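PDB 4ECG: putative iron-regulated protein A from Parabacteroides distasonis ATCC 8503, which binds calcium ions in the crystal and is an imelysin-like protein, a putative metalloendopeptidase linked by name to iron regulation. Local coordinates for residues M32-V36 against V225-I229; A77-R82 against L155-P161; W81-R85 against F148-E152; I121-F127 against A170-Y176; D203-Y208 against A219-G223. All coordinates share one frame; numbering follows the deposited sequence.

Contact 1 of 5, residues M32-V36 against V225-I229; sequences MSAVV and VYQAI. With CA (calcium ion), chain C.
The Y226 ring is met obliquely by M32, which is modelled as selenomethionine. SE lies 4.2 Å from the centroid of the Y226 ring, 36° off the ring normal. This Met-aromatic contact joins helices 29-68 and 225-233 of the mainly helical imelysin-like fold. The M32 chain bends at its last torsion (chi3 -67°), and CE is carried along the ring toward CZ and OH of Y226. Closer to the backbone, V225 CG2 presses on the turn at M32 and S33, 3.5 Å from S33 N. Further along, V36 CG2 sits 3.8 Å from A228 CB and also touches CD1 of I229. V35 CG1 meets that same CD1. No hydrogen bond crosses between the segments, whose axes run at 42°. L318 of helix 315-322 and F379 also pack on M32. Q227 takes no part in this apolar seam. Its extended chain reaches a calcium ion, shared with S221 O and five waters, with Q227 OE1 2.2 Å from the metal.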
# COMPACT_ATOMS: atom_id res chain seq x y z
N MSE A 32 -24.06 0.39 11.33
CA MSE A 32 -22.64 0.69 11.34
C MSE A 32 -21.81 -0.56 11.63
O MSE A 32 -20.75 -0.73 11.04
CB MSE A 32 -22.34 1.76 12.40
CG MSE A 32 -22.60 3.20 11.92
SE MSE A 32 -22.34 4.49 13.32
CE MSE A 32 -23.78 4.02 14.48
N SER A 33 -22.30 -1.42 12.53
CA SER A 33 -21.60 -2.67 12.86
C SER A 33 -21.50 -3.61 11.62
O SER A 33 -20.48 -4.29 11.39
CB SER A 33 -22.31 -3.34 14.03
OG SER A 33 -21.55 -4.41 14.54
N ALA A 34 -22.55 -3.62 10.81
CA ALA A 34 -22.58 -4.45 9.57
C ALA A 34 -21.59 -3.92 8.51
O ALA A 34 -21.01 -4.68 7.75
CB ALA A 34 -24.01 -4.56 9.00
N VAL A 35 -21.41 -2.61 8.45
CA VAL A 35 -20.41 -2.03 7.56
C VAL A 35 -18.99 -2.49 7.97
O VAL A 35 -18.20 -2.94 7.12
CB VAL A 35 -20.50 -0.48 7.54
CG1 VAL A 35 -19.25 0.13 6.93
CG2 VAL A 35 -21.80 -0.04 6.84
N VAL A 36 -18.71 -2.43 9.26
CA VAL A 36 -17.42 -2.89 9.81
C VAL A 36 -17.24 -4.39 9.58
O VAL A 36 -16.19 -4.83 9.15
CB VAL A 36 -17.34 -2.57 11.34
CG1 VAL A 36 -16.08 -3.17 11.94
CG2 VAL A 36 -17.46 -1.07 11.58
N VAL A 225 -18.56 1.18 18.05
CA VAL A 225 -18.67 1.04 16.60
C VAL A 225 -18.26 2.31 15.88
O VAL A 225 -17.76 2.25 14.74
CB VAL A 225 -20.08 0.60 16.14
CG1 VAL A 225 -21.11 1.71 16.34
CG2 VAL A 225 -20.01 0.15 14.67
N TYR A 226 -18.48 3.46 16.51
CA TYR A 226 -18.05 4.74 15.94
C TYR A 226 -16.53 4.79 15.84
O TYR A 226 -15.99 5.34 14.90
CB TYR A 226 -18.55 5.94 16.77
CG TYR A 226 -20.07 6.10 16.88
CD1 TYR A 226 -20.79 6.75 15.88
CD2 TYR A 226 -20.77 5.63 17.99
CE1 TYR A 226 -22.18 6.90 15.97
CE2 TYR A 226 -22.14 5.78 18.09
CZ TYR A 226 -22.84 6.42 17.07
OH TYR A 226 -24.19 6.60 17.15
N GLN A 227 -15.84 4.22 16.80
CA GLN A 227 -14.42 4.17 16.71
C GLN A 227 -13.93 3.30 15.59
O GLN A 227 -12.94 3.63 14.96
CB GLN A 227 -13.81 3.73 18.05
CG GLN A 227 -14.03 4.79 19.13
CD GLN A 227 -13.29 4.48 20.42
OE1 GLN A 227 -12.29 3.75 20.44
NE2 GLN A 227 -13.77 5.05 21.49
N ALA A 228 -14.63 2.21 15.33
CA ALA A 228 -14.27 1.28 14.24
C ALA A 228 -14.42 1.93 12.86
O ALA A 228 -13.54 1.85 12.06
CB ALA A 228 -15.10 -0.01 14.34
N ILE A 229 -15.55 2.57 12.60
CA ILE A 229 -15.74 3.36 11.37
C ILE A 229 -14.71 4.49 11.25
O ILE A 229 -14.20 4.72 10.17
CB ILE A 229 -17.17 4.00 11.30
CG1 ILE A 229 -18.29 2.96 11.12
CG2 ILE A 229 -17.28 4.97 10.13
CD1 ILE A 229 -18.30 2.37 9.74
CA CA C . -10.08 4.01 20.40
O HOH W 1 -10.01 3.35 22.92
O HOH W 2 -10.13 6.00 21.62
O HOH W 3 -7.68 4.41 20.41
O HOH W 4 -10.59 5.75 18.91
O HOH W 5 -9.76 3.05 17.95

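Contact 2 of 5, residues A77-R82 against L155-P161; sequences ACDAWR and LFLDGEP. With CA (calcium ion), chain I.
C78 holds SG opposite its own carbonyl carbon (chi1 -71°), and F156 turns its ring by nearly the same first torsion, which brings sulfur and ring together. SG lies 3.9 Å from the centroid of the F156 ring, 17° off the normal, in a Cys sulfur-aromatic contact over one face. L155 CB and the ring of P161 border the same sulfur. C78 CB adds a close touch, 3.5 Å from F156 CZ. One edge of the F156 ring is directed at the face of W81. This is an offset edge-to-face pair with planes at 66°, and F156 CE2 comes 3.7 Å from W81 CE3. The extended R82 chain brings its guanidinium obliquely to F156, which touches one face near the rim, with R82 NH2 3.5 Å from F156 CE1. The edge of the guanidinium is turned to G159, where NH2 is 3.3 Å from O. N283 and S281 hold NH1 of R82. Segment 155-161 leaves helix 147-155 and forms a tight hairpin, with a type I' turn at D158-G159. Paired backbone bonds between L157 and E160 close it. Beyond the turn E160 OE1 binds a calcium ion at 2.7 Å, and one of its waters donates to P161 O. The contact is thus mainly aromatic and sulfur packing against helix 71-89, with the R82 guanidinium and the calcium-binding E160 toward the hairpin.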
# COMPACT_ATOMS: atom_id res chain seq x y z
N ALA A 77 9.75 -14.99 -11.72
CA ALA A 77 9.93 -14.40 -10.39
C ALA A 77 9.54 -12.92 -10.42
O ALA A 77 8.83 -12.42 -9.53
CB ALA A 77 11.34 -14.57 -9.90
N CYS A 78 9.94 -12.24 -11.48
CA CYS A 78 9.59 -10.83 -11.67
C CYS A 78 8.09 -10.60 -11.79
O CYS A 78 7.55 -9.66 -11.21
CB CYS A 78 10.32 -10.26 -12.90
SG CYS A 78 12.12 -10.02 -12.73
N ASP A 79 7.41 -11.44 -12.57
CA ASP A 79 5.95 -11.37 -12.70
C ASP A 79 5.32 -11.59 -11.31
O ASP A 79 4.41 -10.85 -10.89
CB ASP A 79 5.41 -12.46 -13.64
CG ASP A 79 5.76 -12.22 -15.16
OD1 ASP A 79 6.24 -11.12 -15.49
OD2 ASP A 79 5.52 -13.15 -16.01
N ALA A 80 5.78 -12.62 -10.61
CA ALA A 80 5.25 -12.96 -9.29
C ALA A 80 5.46 -11.78 -8.28
O ALA A 80 4.61 -11.50 -7.45
CB ALA A 80 5.84 -14.29 -8.79
N TRP A 81 6.55 -11.05 -8.40
CA TRP A 81 6.83 -9.89 -7.54
C TRP A 81 5.77 -8.84 -7.74
O TRP A 81 5.17 -8.33 -6.77
CB TRP A 81 8.23 -9.32 -7.85
CG TRP A 81 8.63 -8.14 -7.03
CD1 TRP A 81 9.33 -8.14 -5.83
CD2 TRP A 81 8.32 -6.73 -7.27
NE1 TRP A 81 9.47 -6.87 -5.35
CE2 TRP A 81 8.88 -5.99 -6.17
CE3 TRP A 81 7.65 -6.04 -8.27
CZ2 TRP A 81 8.78 -4.61 -6.09
CZ3 TRP A 81 7.55 -4.65 -8.18
CH2 TRP A 81 8.09 -3.96 -7.11
N ARG A 82 5.51 -8.51 -9.01
CA ARG A 82 4.42 -7.56 -9.37
C ARG A 82 3.03 -8.00 -8.90
O ARG A 82 2.22 -7.17 -8.47
CB ARG A 82 4.34 -7.32 -10.88
CG ARG A 82 5.56 -6.65 -11.49
CD ARG A 82 5.27 -6.34 -12.95
NE ARG A 82 6.48 -6.02 -13.75
CZ ARG A 82 7.12 -4.85 -13.78
NH1 ARG A 82 6.74 -3.84 -13.02
NH2 ARG A 82 8.16 -4.66 -14.59
N LEU A 155 16.06 -8.00 -8.86
CA LEU A 155 15.34 -8.74 -9.91
C LEU A 155 15.20 -7.98 -11.25
O LEU A 155 15.03 -8.58 -12.32
CB LEU A 155 13.95 -9.10 -9.40
CG LEU A 155 13.87 -10.17 -8.35
CD1 LEU A 155 12.43 -10.25 -7.82
CD2 LEU A 155 14.36 -11.53 -8.88
N PHE A 156 15.26 -6.67 -11.16
CA PHE A 156 14.84 -5.76 -12.21
C PHE A 156 15.94 -4.74 -12.55
O PHE A 156 16.69 -4.31 -11.69
CB PHE A 156 13.60 -4.94 -11.76
CG PHE A 156 12.33 -5.72 -11.66
CD1 PHE A 156 11.55 -5.97 -12.81
CD2 PHE A 156 11.85 -6.16 -10.45
CE1 PHE A 156 10.37 -6.67 -12.72
CE2 PHE A 156 10.65 -6.85 -10.36
CZ PHE A 156 9.93 -7.12 -11.49
N LEU A 157 16.00 -4.32 -13.80
CA LEU A 157 16.83 -3.19 -14.19
C LEU A 157 16.04 -2.30 -15.14
O LEU A 157 15.59 -2.71 -16.23
CB LEU A 157 18.11 -3.66 -14.84
CG LEU A 157 19.16 -2.61 -15.20
CD1 LEU A 157 19.62 -1.89 -13.92
CD2 LEU A 157 20.33 -3.31 -15.92
N ASP A 158 15.87 -1.06 -14.72
CA ASP A 158 15.06 -0.09 -15.45
C ASP A 158 13.81 -0.65 -16.20
O ASP A 158 13.63 -0.44 -17.38
CB ASP A 158 15.94 0.79 -16.34
CG ASP A 158 15.75 2.28 -16.05
OD1 ASP A 158 14.77 2.71 -15.34
OD2 ASP A 158 16.62 3.04 -16.50
N GLY A 159 12.94 -1.33 -15.47
CA GLY A 159 11.69 -1.79 -15.98
C GLY A 159 11.61 -3.24 -16.43
O GLY A 159 10.53 -3.75 -16.67
N GLU A 160 12.74 -3.91 -16.52
CA GLU A 160 12.77 -5.21 -17.14
C GLU A 160 13.42 -6.17 -16.20
O GLU A 160 14.22 -5.77 -15.37
CB GLU A 160 13.62 -5.16 -18.43
CG GLU A 160 13.00 -4.32 -19.54
CD GLU A 160 13.69 -4.47 -20.89
OE1 GLU A 160 14.86 -4.92 -20.95
OE2 GLU A 160 13.03 -4.14 -21.90
N PRO A 161 13.17 -7.47 -16.41
CA PRO A 161 14.02 -8.45 -15.79
C PRO A 161 15.45 -8.13 -16.02
O PRO A 161 15.86 -7.72 -17.10
CB PRO A 161 13.62 -9.72 -16.48
CG PRO A 161 12.15 -9.52 -16.75
CD PRO A 161 12.16 -8.12 -17.26
CA CA I . 15.75 -7.41 -21.36
O HOH W 6 17.06 -6.66 -19.24
O HOH W 7 17.67 -5.89 -21.69
O HOH W 8 16.97 -9.83 -21.94

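Contact 3 of 5, residues W81-R85 against F148-E152; sequences WRAVR and FHTAE
The carbonyl oxygen of F148 takes two hydrogen bonds, from W81 NE1 (3.0 Å, bent at 145°) and from E152 N, which arrive from opposite faces of its plane. The edge of the F148 ring is directed at the five-membered ring of W81. R85, extended with CG anti to its backbone N (chi1 -166°), points the NH1 edge of its guanidinium at a face of F148, a cation-pi contact, with R85 NH1 3.2 Å from F148 CG. NH1 is also salt-bridged to D109, a calcium ligand. E152 CG lies above the rim of the W81 ring, 3.5 Å from W81 CZ2. E152 OE1 takes a nearly straight bond from H149 ND1 (2.7 Å), on the syn side but tilted out of the carboxylate plane, while S281 holds OE2. H149 NE2 hydrogen-bonds to E277. Replacing W81 by an alanine is likely to cost F148 O a donor and open a gap between F148 and E152. The segments run nearly antiparallel on helices 71-89 and 147-155, beside M55 of helix 29-68 and M184 of helix 171-196.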
# COMPACT_ATOMS: atom_id res chain seq x y z
N TRP A 81 6.55 -11.05 -8.40
CA TRP A 81 6.83 -9.89 -7.54
C TRP A 81 5.77 -8.84 -7.74
O TRP A 81 5.17 -8.33 -6.77
CB TRP A 81 8.23 -9.32 -7.85
CG TRP A 81 8.63 -8.14 -7.03
CD1 TRP A 81 9.33 -8.14 -5.83
CD2 TRP A 81 8.32 -6.73 -7.27
NE1 TRP A 81 9.47 -6.87 -5.35
CE2 TRP A 81 8.88 -5.99 -6.17
CE3 TRP A 81 7.65 -6.04 -8.27
CZ2 TRP A 81 8.78 -4.61 -6.09
CZ3 TRP A 81 7.55 -4.65 -8.18
CH2 TRP A 81 8.09 -3.96 -7.11
N ARG A 82 5.51 -8.51 -9.01
CA ARG A 82 4.42 -7.56 -9.37
C ARG A 82 3.03 -8.00 -8.90
O ARG A 82 2.22 -7.17 -8.47
CB ARG A 82 4.34 -7.32 -10.88
CG ARG A 82 5.56 -6.65 -11.49
CD ARG A 82 5.27 -6.34 -12.95
NE ARG A 82 6.48 -6.02 -13.75
CZ ARG A 82 7.12 -4.85 -13.78
NH1 ARG A 82 6.74 -3.84 -13.02
NH2 ARG A 82 8.16 -4.66 -14.59
N ALA A 83 2.74 -9.28 -9.03
CA ALA A 83 1.42 -9.82 -8.71
C ALA A 83 1.17 -9.82 -7.18
O ALA A 83 0.08 -9.52 -6.76
CB ALA A 83 1.25 -11.22 -9.30
N VAL A 84 2.17 -10.12 -6.35
CA VAL A 84 1.99 -10.02 -4.89
C VAL A 84 1.88 -8.57 -4.47
O VAL A 84 1.24 -8.24 -3.46
CB VAL A 84 3.06 -10.82 -4.04
CG1 VAL A 84 4.44 -10.19 -4.04
CG2 VAL A 84 2.56 -10.94 -2.64
N ARG A 85 2.49 -7.69 -5.24
CA ARG A 85 2.43 -6.30 -4.92
C ARG A 85 1.05 -5.65 -5.13
O ARG A 85 0.78 -4.63 -4.53
CB ARG A 85 3.49 -5.53 -5.71
CG ARG A 85 3.69 -4.14 -5.15
CD ARG A 85 5.03 -3.55 -5.47
NE ARG A 85 5.13 -2.21 -4.91
CZ ARG A 85 5.58 -1.91 -3.70
NH1 ARG A 85 6.01 -2.83 -2.87
NH2 ARG A 85 5.61 -0.66 -3.33
N PHE A 148 10.30 -5.48 -0.16
CA PHE A 148 9.95 -5.49 -1.60
C PHE A 148 11.00 -4.82 -2.49
O PHE A 148 11.32 -5.29 -3.57
CB PHE A 148 8.66 -4.73 -1.85
CG PHE A 148 7.41 -5.54 -1.75
CD1 PHE A 148 6.93 -6.20 -2.84
CD2 PHE A 148 6.67 -5.53 -0.59
CE1 PHE A 148 5.75 -6.88 -2.78
CE2 PHE A 148 5.49 -6.21 -0.51
CZ PHE A 148 5.04 -6.90 -1.62
N HIS A 149 11.55 -3.73 -2.02
CA HIS A 149 12.43 -2.94 -2.88
C HIS A 149 13.84 -3.46 -2.96
O HIS A 149 14.54 -3.20 -3.93
CB HIS A 149 12.37 -1.46 -2.51
CG HIS A 149 10.97 -0.88 -2.67
ND1 HIS A 149 10.33 -0.85 -3.86
CD2 HIS A 149 10.09 -0.38 -1.74
CE1 HIS A 149 9.11 -0.33 -3.68
NE2 HIS A 149 8.97 -0.03 -2.38
N THR A 150 14.28 -4.23 -1.96
CA THR A 150 15.61 -4.82 -2.04
C THR A 150 15.52 -5.98 -3.07
O THR A 150 16.39 -6.10 -3.92
CB THR A 150 16.16 -5.28 -0.66
OG1 THR A 150 16.29 -4.16 0.19
CG2 THR A 150 17.52 -5.96 -0.80
N ALA A 151 14.50 -6.82 -2.97
CA ALA A 151 14.21 -7.87 -3.96
C ALA A 151 14.09 -7.23 -5.38
O ALA A 151 14.73 -7.68 -6.30
CB ALA A 151 12.93 -8.63 -3.56
N GLU A 152 13.37 -6.13 -5.48
CA GLU A 152 13.12 -5.42 -6.74
C GLU A 152 14.42 -5.04 -7.38
O GLU A 152 14.61 -5.22 -8.60
CB GLU A 152 12.31 -4.14 -6.47
CG GLU A 152 11.71 -3.46 -7.69
CD GLU A 152 11.24 -2.03 -7.46
OE1 GLU A 152 11.40 -1.45 -6.32
OE2 GLU A 152 10.73 -1.48 -8.45

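Contact 4 of 5, residues I121-F127 against A170-Y176; sequences IIATGEF and AKNELEY
I122, F127 and Y176 bury the most surface here, where the end of helix 115-124 meets the start of helix 171-196. I122 spreads over three partners. Its CG2 lies 3.7 Å from A170 CB, CG1 touches CD2 of Y176, and CD1 runs beside E173. Y176 also receives I121, whose CG2 is 3.6 Å from Y176 CE2. With CG anti to the backbone N (chi1 -164°), the Y176 ring reaches I121 and I122, and its OH hydrogen-bonds to L145 O. F127 comes from the loop past G125. The edge of its ring is turned to a backbone carbonyl, with CZ 3.4 Å from N172 O. F127 CE1 packs at 3.8 Å on Y176 CB. One hydrogen bond crosses the contact, 3.0 Å from N172 ND2 to I122 O. I122 O lies near the amide plane, but ND2 stands above the carbonyl plane, 41° out of it. A leucine in place of N172 would probably leave I122 O without this donor at the helix end. At the start of helix 171-196, A170 is the N-cap residue and its N donates to E173 OE1, whose carboxylate is also salt-bridged to R162. The chemistry is thus mostly apolar, with a single amide satisfying a carbonyl of the last helical turn.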
# COMPACT_ATOMS: atom_id res chain seq x y z
N ILE A 121 26.90 -5.89 2.46
CA ILE A 121 26.50 -7.25 2.81
C ILE A 121 26.82 -8.21 1.62
O ILE A 121 27.30 -9.33 1.81
CB ILE A 121 25.00 -7.31 3.22
CG1 ILE A 121 24.78 -6.61 4.55
CG2 ILE A 121 24.53 -8.76 3.33
CD1 ILE A 121 23.33 -6.38 4.88
N ILE A 122 26.62 -7.77 0.39
CA ILE A 122 26.92 -8.59 -0.74
C ILE A 122 28.41 -8.97 -0.71
O ILE A 122 28.76 -10.09 -1.08
CB ILE A 122 26.57 -7.89 -2.08
CG1 ILE A 122 25.04 -7.73 -2.20
CG2 ILE A 122 27.17 -8.67 -3.25
CD1 ILE A 122 24.57 -6.80 -3.34
N ALA A 123 29.27 -8.05 -0.24
CA ALA A 123 30.70 -8.27 -0.18
C ALA A 123 31.10 -9.14 1.02
O ALA A 123 31.99 -9.95 0.88
CB ALA A 123 31.46 -6.96 -0.14
N THR A 124 30.49 -8.94 2.18
CA THR A 124 31.00 -9.58 3.41
C THR A 124 30.23 -10.84 3.71
O THR A 124 30.72 -11.73 4.32
CB THR A 124 30.82 -8.68 4.68
OG1 THR A 124 29.44 -8.31 4.83
CG2 THR A 124 31.72 -7.44 4.62
N GLY A 125 28.98 -10.89 3.28
CA GLY A 125 28.11 -11.99 3.59
C GLY A 125 27.55 -11.93 4.97
O GLY A 125 27.10 -12.94 5.46
N GLU A 126 27.55 -10.75 5.59
CA GLU A 126 27.01 -10.58 6.96
C GLU A 126 25.47 -10.44 6.95
O GLU A 126 24.88 -9.41 7.27
CB GLU A 126 27.70 -9.41 7.69
CG GLU A 126 27.87 -9.66 9.20
CD GLU A 126 28.21 -8.41 10.03
OE1 GLU A 126 28.66 -7.42 9.43
OE2 GLU A 126 28.02 -8.42 11.29
N PHE A 127 24.81 -11.52 6.59
CA PHE A 127 23.36 -11.50 6.42
C PHE A 127 22.55 -11.21 7.67
O PHE A 127 21.44 -10.70 7.56
CB PHE A 127 22.88 -12.78 5.77
CG PHE A 127 23.49 -13.01 4.44
CD1 PHE A 127 23.31 -12.09 3.42
CD2 PHE A 127 24.22 -14.15 4.19
CE1 PHE A 127 23.88 -12.30 2.17
CE2 PHE A 127 24.81 -14.38 2.97
CZ PHE A 127 24.64 -13.46 1.95
N ALA A 170 26.17 -11.62 -7.95
CA ALA A 170 27.13 -12.20 -7.00
C ALA A 170 26.48 -13.39 -6.24
O ALA A 170 25.29 -13.33 -5.92
CB ALA A 170 27.64 -11.14 -6.02
N LYS A 171 27.25 -14.46 -5.94
CA LYS A 171 26.78 -15.66 -5.20
C LYS A 171 26.09 -15.19 -3.89
O LYS A 171 25.05 -15.69 -3.53
CB LYS A 171 27.97 -16.63 -4.86
CG LYS A 171 27.81 -18.20 -4.98
CD LYS A 171 28.81 -19.03 -4.03
CE LYS A 171 29.45 -20.40 -4.51
NZ LYS A 171 30.90 -20.59 -5.06
N ASN A 172 26.71 -14.23 -3.18
CA ASN A 172 26.13 -13.72 -1.94
C ASN A 172 24.82 -12.98 -2.19
O ASN A 172 23.94 -13.00 -1.36
CB ASN A 172 27.09 -12.79 -1.20
CG ASN A 172 28.17 -13.52 -0.44
OD1 ASN A 172 28.12 -14.73 -0.33
ND2 ASN A 172 29.17 -12.78 0.08
N GLU A 173 24.71 -12.31 -3.32
CA GLU A 173 23.54 -11.52 -3.64
C GLU A 173 22.35 -12.43 -3.87
O GLU A 173 21.25 -12.06 -3.54
CB GLU A 173 23.84 -10.72 -4.87
CG GLU A 173 22.76 -9.77 -5.32
CD GLU A 173 23.16 -9.02 -6.58
OE1 GLU A 173 24.25 -9.30 -7.12
OE2 GLU A 173 22.38 -8.12 -6.99
N LEU A 174 22.59 -13.65 -4.38
CA LEU A 174 21.53 -14.64 -4.55
C LEU A 174 21.02 -15.12 -3.21
O LEU A 174 19.80 -15.22 -2.99
CB LEU A 174 22.02 -15.85 -5.37
CG LEU A 174 22.12 -15.53 -6.88
CD1 LEU A 174 23.01 -16.56 -7.54
CD2 LEU A 174 20.76 -15.46 -7.58
N GLU A 175 21.92 -15.43 -2.31
CA GLU A 175 21.49 -15.81 -0.98
C GLU A 175 20.73 -14.63 -0.29
O GLU A 175 19.74 -14.82 0.44
CB GLU A 175 22.69 -16.31 -0.17
CG GLU A 175 22.28 -16.85 1.18
CD GLU A 175 21.36 -18.10 1.13
OE1 GLU A 175 21.42 -18.87 0.09
OE2 GLU A 175 20.59 -18.31 2.15
N TYR A 176 21.17 -13.40 -0.57
CA TYR A 176 20.55 -12.21 -0.00
C TYR A 176 19.09 -12.18 -0.48
O TYR A 176 18.18 -12.14 0.32
CB TYR A 176 21.39 -11.00 -0.43
CG TYR A 176 21.16 -9.69 0.32
CD1 TYR A 176 19.92 -9.35 0.89
CD2 TYR A 176 22.18 -8.76 0.41
CE1 TYR A 176 19.71 -8.12 1.50
CE2 TYR A 176 21.97 -7.56 1.05
CZ TYR A 176 20.75 -7.25 1.61
OH TYR A 176 20.62 -6.05 2.27

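Contact 5 of 5, residues D203-Y208 against A219-G223; sequences DVPSSY and AYSIG. With CA (calcium ion), chain C.
Y220 is packed tightly at its ring and hydroxyl, whereas the outer residues of both loops make lighter contacts. The hydroxyl donates to a backbone carbonyl, 2.6 Å from Y220 OH to S206 O, at 24° from the carbonyl plane. P205 CD and V204 CG1 crowd the same oxygen, the first at 3.3 Å from Y220 OH. Y208, with CG anti to its backbone N (chi1 -164°), brings CD1 over one face of Y220, near the ring centre and 3.7 Å from Y220 CD2. D203 O touches the ring edge at CE1. I222 finishes the packed side, its CD1 3.6 Å from Y208 OH. The outer side is looser: S206 OG comes no nearer than 3.9 Å to A219 CB, and D203 and P205, though they touch Y220, are otherwise exposed. Y220 and S221 form the corners of a type I' turn with positive phi. The turn presents S221 O to a calcium ion 2.4 Å away, which also holds five waters and Q227 OE1. Around the two loops, A211 of helix 208-214 packs on A219 and Y220. Y208 meets W195 near the end of helix 171-196 and L231 of helix 225-233, and Y220 touches L101 of helix 98-101.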
# COMPACT_ATOMS: atom_id res chain seq x y z
N ASP A 203 2.35 -7.36 21.26
CA ASP A 203 1.74 -6.37 20.35
C ASP A 203 0.42 -6.82 19.62
O ASP A 203 -0.42 -6.01 19.26
CB ASP A 203 2.74 -6.01 19.24
CG ASP A 203 4.04 -5.40 19.74
OD1 ASP A 203 4.12 -4.82 20.84
OD2 ASP A 203 4.98 -5.47 18.93
N VAL A 204 0.32 -8.11 19.32
CA VAL A 204 -0.82 -8.67 18.60
C VAL A 204 -1.23 -9.97 19.26
O VAL A 204 -0.92 -11.06 18.77
CB VAL A 204 -0.48 -8.95 17.12
CG1 VAL A 204 -1.70 -9.54 16.43
CG2 VAL A 204 0.04 -7.68 16.44
N PRO A 205 -1.92 -9.87 20.41
CA PRO A 205 -2.25 -11.07 21.15
C PRO A 205 -3.35 -11.89 20.53
O PRO A 205 -3.25 -13.08 20.49
CB PRO A 205 -2.68 -10.55 22.53
CG PRO A 205 -3.03 -9.10 22.32
CD PRO A 205 -2.16 -8.64 21.19
N SER A 206 -4.41 -11.23 20.07
CA SER A 206 -5.64 -11.91 19.63
C SER A 206 -6.05 -11.43 18.21
O SER A 206 -5.44 -10.57 17.62
CB SER A 206 -6.75 -11.68 20.65
OG SER A 206 -7.07 -10.30 20.77
N SER A 207 -7.09 -12.02 17.67
CA SER A 207 -7.51 -11.70 16.32
C SER A 207 -7.89 -10.22 16.16
O SER A 207 -8.67 -9.71 16.92
CB SER A 207 -8.69 -12.59 15.93
OG SER A 207 -9.26 -12.15 14.72
N TYR A 208 -7.33 -9.55 15.16
CA TYR A 208 -7.65 -8.14 14.97
C TYR A 208 -8.99 -8.06 14.33
O TYR A 208 -9.71 -7.13 14.61
CB TYR A 208 -6.59 -7.37 14.14
CG TYR A 208 -6.72 -5.86 14.28
CD1 TYR A 208 -6.18 -5.20 15.36
CD2 TYR A 208 -7.44 -5.11 13.34
CE1 TYR A 208 -6.33 -3.82 15.49
CE2 TYR A 208 -7.60 -3.73 13.45
CZ TYR A 208 -7.04 -3.08 14.53
OH TYR A 208 -7.21 -1.69 14.67
N ALA A 219 -10.12 -5.47 23.06
CA ALA A 219 -8.74 -5.50 22.51
C ALA A 219 -8.45 -4.33 21.54
O ALA A 219 -9.36 -3.84 20.80
CB ALA A 219 -8.44 -6.85 21.84
N TYR A 220 -7.19 -3.88 21.57
CA TYR A 220 -6.68 -2.87 20.63
C TYR A 220 -7.37 -1.47 20.71
O TYR A 220 -7.25 -0.67 19.79
CB TYR A 220 -6.72 -3.43 19.20
CG TYR A 220 -6.04 -4.80 19.03
CD1 TYR A 220 -4.67 -4.92 18.99
CD2 TYR A 220 -6.79 -5.95 18.90
CE1 TYR A 220 -4.04 -6.15 18.85
CE2 TYR A 220 -6.18 -7.19 18.74
CZ TYR A 220 -4.79 -7.28 18.72
OH TYR A 220 -4.15 -8.51 18.54
N SER A 221 -8.08 -1.18 21.79
CA SER A 221 -8.66 0.16 21.99
C SER A 221 -9.71 0.51 20.93
O SER A 221 -9.89 1.68 20.60
CB SER A 221 -7.55 1.25 22.02
OG SER A 221 -6.70 1.07 23.12
N ILE A 222 -10.39 -0.50 20.39
CA ILE A 222 -11.53 -0.24 19.52
C ILE A 222 -12.73 -0.33 20.44
O ILE A 222 -13.15 -1.42 20.78
CB ILE A 222 -11.65 -1.25 18.37
CG1 ILE A 222 -10.29 -1.38 17.66
CG2 ILE A 222 -12.82 -0.79 17.47
CD1 ILE A 222 -10.25 -2.40 16.54
N GLY A 223 -13.24 0.83 20.86
CA GLY A 223 -14.09 0.93 22.07
C GLY A 223 -15.58 0.87 21.79
O GLY A 223 -16.38 0.55 22.67
CA CA C . -10.08 4.01 20.40
O HOH W 1 -10.01 3.35 22.92
O HOH W 2 -10.13 6.00 21.62
O HOH W 3 -7.68 4.41 20.41
O HOH W 4 -10.59 5.75 18.91
O HOH W 5 -9.76 3.05 17.95

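From the N terminus, contact 1 opens first on helix 29-68, and its partner at 225-229 closes the longest loop, within which the other four contacts lie. Contacts 2 and 3 start together on helix 71-89, sharing W81 and R82. Contact 4 opens at 121-127 before either closes. Contact 3 then closes on helix 147-155, contact 2 on the hairpin that follows, and contact 4 on helix 171-196, so contact 4 crosses both. T150 and Y176 join contacts 3 and 4. Contact 5 bridges the short run around helix 208-214 after these have closed. It meets contact 1 at a shared calcium ion, while contacts 2, 3 and 4 lie across the chain's centre from contact 1.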